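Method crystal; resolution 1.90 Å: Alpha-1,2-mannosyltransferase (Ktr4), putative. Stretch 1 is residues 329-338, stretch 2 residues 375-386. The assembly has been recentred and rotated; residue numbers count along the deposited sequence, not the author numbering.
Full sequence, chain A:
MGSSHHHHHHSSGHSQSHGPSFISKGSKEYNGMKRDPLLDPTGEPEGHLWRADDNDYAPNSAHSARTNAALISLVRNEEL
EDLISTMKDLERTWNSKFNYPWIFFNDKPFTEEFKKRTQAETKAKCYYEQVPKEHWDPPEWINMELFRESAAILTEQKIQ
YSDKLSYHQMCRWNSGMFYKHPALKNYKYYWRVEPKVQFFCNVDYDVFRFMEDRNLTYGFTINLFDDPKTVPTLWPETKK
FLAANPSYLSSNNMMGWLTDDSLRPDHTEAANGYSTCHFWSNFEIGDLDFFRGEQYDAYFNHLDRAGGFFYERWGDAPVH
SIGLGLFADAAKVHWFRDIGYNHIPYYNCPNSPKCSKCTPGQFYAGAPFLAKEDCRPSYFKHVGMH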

ATOM      1  N   ASP A 329      11.692  11.651   0.038  1.00 30.80           N
ATOM      2  CA  ASP A 329      11.644  12.722   1.013  1.00 31.22           C
ATOM      3  C   ASP A 329      10.476  12.412   1.944  1.00 30.76           C
ATOM      4  O   ASP A 329       9.321  12.423   1.513  1.00 30.37           O
ATOM      5  N   ALA A 330      10.762  12.167   3.223  1.00 29.35           N
ATOM      6  CA  ALA A 330       9.720  11.813   4.199  1.00 29.23           C
ATOM      7  C   ALA A 330       8.621  12.869   4.329  1.00 30.46           C
ATOM      8  O   ALA A 330       7.483  12.537   4.653  1.00 29.82           O
ATOM      9  N   ALA A 331       8.957  14.132   4.042  1.00 30.67           N
ATOM     10  CA  ALA A 331       7.968  15.213   4.020  1.00 31.90           C
ATOM     11  C   ALA A 331       6.944  15.027   2.914  1.00 30.73           C
ATOM     12  O   ALA A 331       5.872  15.592   3.004  1.00 31.47           O
ATOM     13  N   LYS A 332       7.275  14.246   1.889  1.00 31.39           N
ATOM     14  CA  LYS A 332       6.365  13.961   0.771  1.00 31.65           C
ATOM     15  C   LYS A 332       5.579  12.657   0.928  1.00 29.83           C
ATOM     16  O   LYS A 332       4.943  12.204  -0.029  1.00 28.54           O
ATOM     17  N   VAL A 333       5.623  12.059   2.120  1.00 29.11           N
ATOM     18  CA  VAL A 333       4.807  10.890   2.455  1.00 29.44           C
ATOM     19  C   VAL A 333       3.715  11.378   3.392  1.00 28.78           C
ATOM     20  O   VAL A 333       3.996  12.122   4.339  1.00 29.18           O
ATOM     21  N   HIS A 334       2.474  10.977   3.128  1.00 27.39           N
ATOM     22  CA  HIS A 334       1.316  11.555   3.803  1.00 28.36           C
ATOM     23  C   HIS A 334       0.416  10.479   4.409  1.00 26.66           C
ATOM     24  O   HIS A 334       0.115   9.472   3.768  1.00 25.62           O
ATOM     25  N   TRP A 335       0.021  10.687   5.658  1.00 26.84           N
ATOM     26  CA  TRP A 335      -1.010   9.849   6.290  1.00 27.40           C
ATOM     27  C   TRP A 335      -2.387  10.394   5.918  1.00 26.43           C
ATOM     28  O   TRP A 335      -2.772  11.476   6.364  1.00 27.83           O
ATOM     29  N   PHE A 336      -3.128   9.633   5.121  1.00 27.46           N
ATOM     30  CA  PHE A 336      -4.500   9.986   4.744  1.00 27.65           C
ATOM     31  C   PHE A 336      -5.436   9.609   5.884  1.00 28.03           C
ATOM     32  O   PHE A 336      -6.267   8.719   5.757  1.00 27.13           O
ATOM     33  N   ARG A 337      -5.313  10.330   6.991  1.00 28.19           N
ATOM     34  CA  ARG A 337      -6.103  10.067   8.186  1.00 29.89           C
ATOM     35  C   ARG A 337      -7.601  10.221   7.941  1.00 29.91           C
ATOM     36  O   ARG A 337      -8.394   9.538   8.577  1.00 27.93           O
ATOM     37  N   ASP A 338      -7.963  11.085   6.993  1.00 29.04           N
ATOM     38  CA  ASP A 338      -9.362  11.357   6.650  1.00 29.63           C
ATOM     39  C   ASP A 338     -10.030  10.347   5.722  1.00 30.21           C
ATOM     40  O   ASP A 338     -11.239  10.455   5.484  1.00 32.71           O
ATOM     41  N   CYS A 375       1.920  -0.067  14.262  1.00 29.96           N
ATOM     42  CA  CYS A 375       3.252   0.536  14.373  1.00 29.22           C
ATOM     43  C   CYS A 375       3.242   2.065  14.296  1.00 29.08           C
ATOM     44  O   CYS A 375       4.296   2.692  14.373  1.00 30.00           O
ATOM     45  N   ARG A 376       2.065   2.682  14.213  1.00 27.88           N
ATOM     46  CA  ARG A 376       1.997   4.148  14.153  1.00 28.42           C
ATOM     47  C   ARG A 376       2.717   4.884  15.296  1.00 29.40           C
ATOM     48  O   ARG A 376       3.306   5.921  15.039  1.00 28.82           O
ATOM     49  N   PRO A 377       2.686   4.359  16.549  1.00 30.79           N
ATOM     50  CA  PRO A 377       3.405   5.106  17.588  1.00 31.36           C
ATOM     51  C   PRO A 377       4.895   5.300  17.275  1.00 31.00           C
ATOM     52  O   PRO A 377       5.455   6.364  17.576  1.00 31.82           O
ATOM     53  N   SER A 378       5.514   4.312  16.632  1.00 28.64           N
ATOM     54  CA  SER A 378       6.884   4.465  16.160  1.00 31.15           C
ATOM     55  C   SER A 378       6.968   5.412  14.955  1.00 30.61           C
ATOM     56  O   SER A 378       7.832   6.289  14.910  1.00 28.82           O
ATOM     57  N   TYR A 379       6.083   5.229  13.978  1.00 29.21           N
ATOM     58  CA  TYR A 379       6.108   6.083  12.783  1.00 28.60           C
ATOM     59  C   TYR A 379       5.868   7.567  13.116  1.00 29.14           C
ATOM     60  O   TYR A 379       6.559   8.450  12.598  1.00 28.77           O
ATOM     61  N   PHE A 380       4.911   7.822  14.003  1.00 29.59           N
ATOM     62  CA  PHE A 380       4.581   9.181  14.407  1.00 32.34           C
ATOM     63  C   PHE A 380       5.702   9.834  15.220  1.00 32.93           C
ATOM     64  O   PHE A 380       5.922  11.030  15.092  1.00 34.05           O
ATOM     65  N   LYS A 381       6.412   9.048  16.024  1.00 32.81           N
ATOM     66  CA  LYS A 381       7.576   9.556  16.759  1.00 34.91           C
ATOM     67  C   LYS A 381       8.745   9.869  15.824  1.00 34.37           C
ATOM     68  O   LYS A 381       9.332  10.957  15.891  1.00 34.95           O
ATOM     69  N   HIS A 382       9.088   8.916  14.960  1.00 32.16           N
ATOM     70  CA  HIS A 382      10.311   9.015  14.148  1.00 33.46           C
ATOM     71  C   HIS A 382      10.157   9.801  12.855  1.00 34.01           C
ATOM     72  O   HIS A 382      11.149  10.296  12.322  1.00 34.41           O
ATOM     73  N   VAL A 383       8.931   9.894  12.349  1.00 32.08           N
ATOM     74  CA  VAL A 383       8.676  10.539  11.052  1.00 32.97           C
ATOM     75  C   VAL A 383       7.623  11.636  11.216  1.00 33.48           C
ATOM     76  O   VAL A 383       7.882  12.764  10.841  1.00 35.47           O
ATOM     77  N   GLY A 384       6.444  11.311  11.744  1.00 32.10           N
ATOM     78  CA  GLY A 384       5.432  12.326  12.044  1.00 32.22           C
ATOM     79  C   GLY A 384       4.056  11.967  11.537  1.00 31.79           C
ATOM     80  O   GLY A 384       3.865  10.907  10.947  1.00 32.99           O
ATOM     81  N   MET A 385       3.117  12.877  11.760  1.00 31.42           N
ATOM     82  CA  MET A 385       1.685  12.663  11.507  1.00 33.38           C
ATOM     83  C   MET A 385       1.175  13.458  10.312  1.00 31.94           C
ATOM     84  O   MET A 385      -0.023  13.508  10.070  1.00 33.27           O
ATOM     85  N   HIS A 386       2.093  14.070   9.573  1.00 30.82           N
ATOM     86  CA  HIS A 386       1.763  14.897   8.405  1.00 32.17           C
ATOM     87  C   HIS A 386       1.266  14.036   7.236  1.00 33.88           C
ATOM     88  O   HIS A 386       0.948  14.558   6.165  1.00 33.71           O
ATOM     89  OXT HIS A 386       1.175  12.805   7.307  1.00 30.34           O
TER

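The contact between the two stretches is built round His386 and Trp335. His386 is the last residue of the chain, so it brings a terminal carboxylate as well as an imidazole. Its CA-to-CB bond points away from stretch 1, but chi1 is p (59°) and the ring comes back nearer. His386 NE2 donates a hydrogen bond to Ala330 O at 2.9 Å. The angle at the hydrogen is 167°, so the bond is close to straight, and Ala330 O lies at the ring edge. CD2 of His386 also comes within 3.1 Å of Val333 O.

The carboxylate takes two further hydrogen bonds. His386 OXT accepts from Trp335 N at 2.9 Å, with a nearly linear angle of 176°. His386 O accepts from His334 ND1 at 2.6 Å, a short bond at the edge of the His334 ring. His334 is in the t rotamer and its CA-to-CB bond points away overall, yet ND1 still reaches the carboxylate. The two oxygens thus tie the chain end to consecutive residues of strand 333-335.

Trp335 is buried and points toward stretch 2 with chi1 t. Phe380 (chi1 m) points toward it from helix 376-382. Phe380 CZ lies over one face of the indole, 3.5 Å from Trp335 CZ3. The Trp335 six-membered ring and the Phe380 ring have centroids 4.8 Å apart and planes at 47°, an oblique pairing. Arg376, also chi1 m, brings NH1 within 3.7 Å of Trp335 CZ2. That NH1 is hydrogen-bonded elsewhere in the structure. At the indole edge, Met385 O is 3.9 Å from Trp335 CE3.

Met385 comes third in covered surface, after His386 and Trp335. It has chi1 m, and its CA-to-CB bond points sideways while the end of the side chain leads away. Met385 O accepts a weak hydrogen bond from Arg337 NH1 at 3.2 Å, with an angle of 124°. Arg337 points toward stretch 2 with chi1 p.

A smaller apolar contact joins Ala330 and Val383, whose CA-to-CB bonds both point toward the opposing stretch. Ala330 CB is 4.0 Å from Val383 CG1, and Val383 has chi1 t. Nearby, Val333 (chi1 t) points sideways and places CG1 3.5 Å from the OH of Tyr379. Tyr379 points toward stretch 1, also with chi1 t. One water bridges this pair. The water O lies 2.7 Å from Tyr379 OH and donates a weak hydrogen bond to Val333 O at 2.8 Å.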

ATOM      1  CB  ASP A 329      11.431  14.037   0.249  1.00 33.18           C
ATOM      2  CG  ASP A 329      11.371  15.260   1.132  1.00 36.02           C
ATOM      3  OD1 ASP A 329      11.345  15.182   2.383  1.00 33.89           O
ATOM      4  OD2 ASP A 329      11.326  16.356   0.530  1.00 38.44           O
ATOM      5  CB  ALA A 330      10.335  11.523   5.564  1.00 28.62           C
ATOM      6  CB  ALA A 331       8.640  16.572   3.866  1.00 33.09           C
ATOM      7  CB  LYS A 332       7.145  13.932  -0.546  1.00 33.26           C
ATOM      8  CG  LYS A 332       7.943  15.189  -0.852  1.00 36.36           C
ATOM      9  CD  LYS A 332       7.079  16.427  -0.781  1.00 42.59           C
ATOM     10  CE  LYS A 332       7.688  17.599  -1.542  1.00 48.00           C
ATOM     11  NZ  LYS A 332       6.945  18.844  -1.195  1.00 51.06           N
ATOM     12  CB  VAL A 333       5.653   9.769   3.101  1.00 28.76           C
ATOM     13  CG1 VAL A 333       4.770   8.593   3.536  1.00 28.92           C
ATOM     14  CG2 VAL A 333       6.722   9.300   2.127  1.00 28.65           C
ATOM     15  CB  HIS A 334       0.519  12.415   2.806  1.00 28.94           C
ATOM     16  CG  HIS A 334      -0.782  12.934   3.342  1.00 28.96           C
ATOM     17  ND1 HIS A 334      -0.858  13.844   4.372  1.00 30.31           N
ATOM     18  CD2 HIS A 334      -2.060  12.690   2.964  1.00 29.29           C
ATOM     19  CE1 HIS A 334      -2.123  14.131   4.616  1.00 29.93           C
ATOM     20  NE2 HIS A 334      -2.871  13.439   3.776  1.00 30.43           N
ATOM     21  CB  TRP A 335      -0.847   9.860   7.805  1.00 27.16           C
ATOM     22  CG  TRP A 335      -1.860   9.046   8.550  1.00 26.51           C
ATOM     23  CD1 TRP A 335      -2.413   7.871   8.160  1.00 27.47           C
ATOM     24  CD2 TRP A 335      -2.400   9.335   9.838  1.00 27.41           C
ATOM     25  NE1 TRP A 335      -3.288   7.415   9.113  1.00 28.09           N
ATOM     26  CE2 TRP A 335      -3.292   8.289  10.161  1.00 26.67           C
ATOM     27  CE3 TRP A 335      -2.217  10.378  10.757  1.00 27.32           C
ATOM     28  CZ2 TRP A 335      -4.012   8.264  11.351  1.00 27.47           C
ATOM     29  CZ3 TRP A 335      -2.937  10.352  11.941  1.00 27.96           C
ATOM     30  CH2 TRP A 335      -3.823   9.304  12.228  1.00 27.19           C
ATOM     31  CB  PHE A 336      -4.920   9.286   3.436  1.00 28.07           C
ATOM     32  CG  PHE A 336      -4.539  10.035   2.203  1.00 28.36           C
ATOM     33  CD1 PHE A 336      -5.236  11.180   1.836  1.00 29.51           C
ATOM     34  CD2 PHE A 336      -3.485   9.615   1.416  1.00 29.27           C
ATOM     35  CE1 PHE A 336      -4.892  11.879   0.679  1.00 29.82           C
ATOM     36  CE2 PHE A 336      -3.133  10.318   0.269  1.00 30.18           C
ATOM     37  CZ  PHE A 336      -3.835  11.444  -0.093  1.00 29.02           C
ATOM     38  CB  ARG A 337      -5.674  10.974   9.340  1.00 32.20           C
ATOM     39  CG  ARG A 337      -5.924  12.468   9.146  1.00 35.27           C
ATOM     40  CD  ARG A 337      -4.791  13.286   9.747  1.00 42.13           C
ATOM     41  NE  ARG A 337      -4.952  13.469  11.158  1.00 45.97           N
ATOM     42  CZ  ARG A 337      -3.995  13.797  12.033  1.00 43.89           C
ATOM     43  NH1 ARG A 337      -2.709  13.975  11.707  1.00 40.99           N
ATOM     44  NH2 ARG A 337      -4.362  13.930  13.288  1.00 42.68           N
ATOM     45  CB  ASP A 338      -9.509  12.775   6.065  1.00 31.85           C
ATOM     46  CG  ASP A 338      -8.614  13.026   4.846  1.00 33.20           C
ATOM     47  OD1 ASP A 338      -7.471  12.514   4.806  1.00 33.45           O
ATOM     48  OD2 ASP A 338      -9.041  13.767   3.940  1.00 33.54           O
ATOM     49  CB  CYS A 375       4.191  -0.046  13.326  1.00 30.95           C
ATOM     50  SG  CYS A 375       5.904   0.491  13.562  1.00 33.69           S
ATOM     51  CB  ARG A 376       0.552   4.627  14.050  1.00 28.49           C
ATOM     52  CG  ARG A 376      -0.093   4.358  12.692  1.00 28.36           C
ATOM     53  CD  ARG A 376      -1.573   4.719  12.661  1.00 29.30           C
ATOM     54  NE  ARG A 376      -2.243   4.094  13.792  1.00 29.64           N
ATOM     55  CZ  ARG A 376      -3.293   4.574  14.450  1.00 30.59           C
ATOM     56  NH1 ARG A 376      -3.909   5.704  14.077  1.00 30.70           N
ATOM     57  NH2 ARG A 376      -3.735   3.893  15.504  1.00 31.20           N
ATOM     58  CB  PRO A 377       3.196   4.248  18.845  1.00 33.43           C
ATOM     59  CG  PRO A 377       1.924   3.533  18.597  1.00 32.86           C
ATOM     60  CD  PRO A 377       1.980   3.198  17.125  1.00 31.09           C
ATOM     61  CB  SER A 378       7.476   3.112  15.791  1.00 31.31           C
ATOM     62  OG  SER A 378       8.749   3.276  15.216  1.00 31.41           O
ATOM     63  CB  TYR A 379       5.099   5.606  11.736  1.00 28.83           C
ATOM     64  CG  TYR A 379       5.258   6.359  10.432  1.00 28.86           C
ATOM     65  CD1 TYR A 379       6.325   6.090   9.594  1.00 28.62           C
ATOM     66  CD2 TYR A 379       4.362   7.355  10.049  1.00 29.58           C
ATOM     67  CE1 TYR A 379       6.500   6.764   8.400  1.00 29.76           C
ATOM     68  CE2 TYR A 379       4.524   8.043   8.844  1.00 29.53           C
ATOM     69  CZ  TYR A 379       5.596   7.746   8.026  1.00 29.60           C
ATOM     70  OH  TYR A 379       5.782   8.409   6.837  1.00 28.92           O
ATOM     71  CB  PHE A 380       3.260   9.216  15.190  1.00 32.04           C
ATOM     72  CG  PHE A 380       2.037   8.859  14.374  1.00 31.69           C
ATOM     73  CD1 PHE A 380       2.050   8.829  12.970  1.00 31.69           C
ATOM     74  CD2 PHE A 380       0.841   8.588  15.024  1.00 32.40           C
ATOM     75  CE1 PHE A 380       0.904   8.515  12.259  1.00 31.62           C
ATOM     76  CE2 PHE A 380      -0.303   8.282  14.314  1.00 32.33           C
ATOM     77  CZ  PHE A 380      -0.274   8.250  12.927  1.00 31.79           C
ATOM     78  CB  LYS A 381       8.019   8.550  17.830  1.00 39.26           C
ATOM     79  CG  LYS A 381       9.301   8.927  18.560  1.00 44.91           C
ATOM     80  CD  LYS A 381       9.563   7.966  19.706  1.00 51.30           C
ATOM     81  CE  LYS A 381      10.934   8.204  20.322  1.00 55.08           C
ATOM     82  NZ  LYS A 381      11.124   7.300  21.490  1.00 58.73           N
ATOM     83  CB  HIS A 382      10.842   7.621  13.839  1.00 33.60           C
ATOM     84  CG  HIS A 382      11.349   6.918  15.049  1.00 35.16           C
ATOM     85  ND1 HIS A 382      12.498   7.315  15.694  1.00 37.41           N
ATOM     86  CD2 HIS A 382      10.840   5.895  15.771  1.00 36.03           C
ATOM     87  CE1 HIS A 382      12.687   6.552  16.756  1.00 39.75           C
ATOM     88  NE2 HIS A 382      11.692   5.685  16.828  1.00 38.42           N
ATOM     89  CB  VAL A 383       8.280   9.525   9.957  1.00 32.19           C
ATOM     90  CG1 VAL A 383       8.156  10.207   8.594  1.00 33.10           C
ATOM     91  CG2 VAL A 383       9.304   8.402   9.875  1.00 33.41           C
ATOM     92  CB  MET A 385       0.889  13.057  12.756  1.00 35.43           C
ATOM     93  CG  MET A 385       1.099  12.088  13.900  1.00 39.36           C
ATOM     94  SD  MET A 385       0.298  12.599  15.429  1.00 45.17           S
ATOM     95  CE  MET A 385       1.421  13.867  15.968  1.00 45.37           C
ATOM     96  CB  HIS A 386       2.984  15.717   7.964  1.00 31.99           C
ATOM     97  CG  HIS A 386       4.163  14.869   7.609  1.00 32.20           C
ATOM     98  ND1 HIS A 386       5.024  14.363   8.558  1.00 32.92           N
ATOM     99  CD2 HIS A 386       4.573  14.369   6.424  1.00 31.86           C
ATOM    100  CE1 HIS A 386       5.928  13.607   7.969  1.00 32.46           C
ATOM    101  NE2 HIS A 386       5.681  13.600   6.673  1.00 32.45           N
TER
HETATM  102  O   HOH W   1       4.022  10.440   6.529  1.00 34.54           O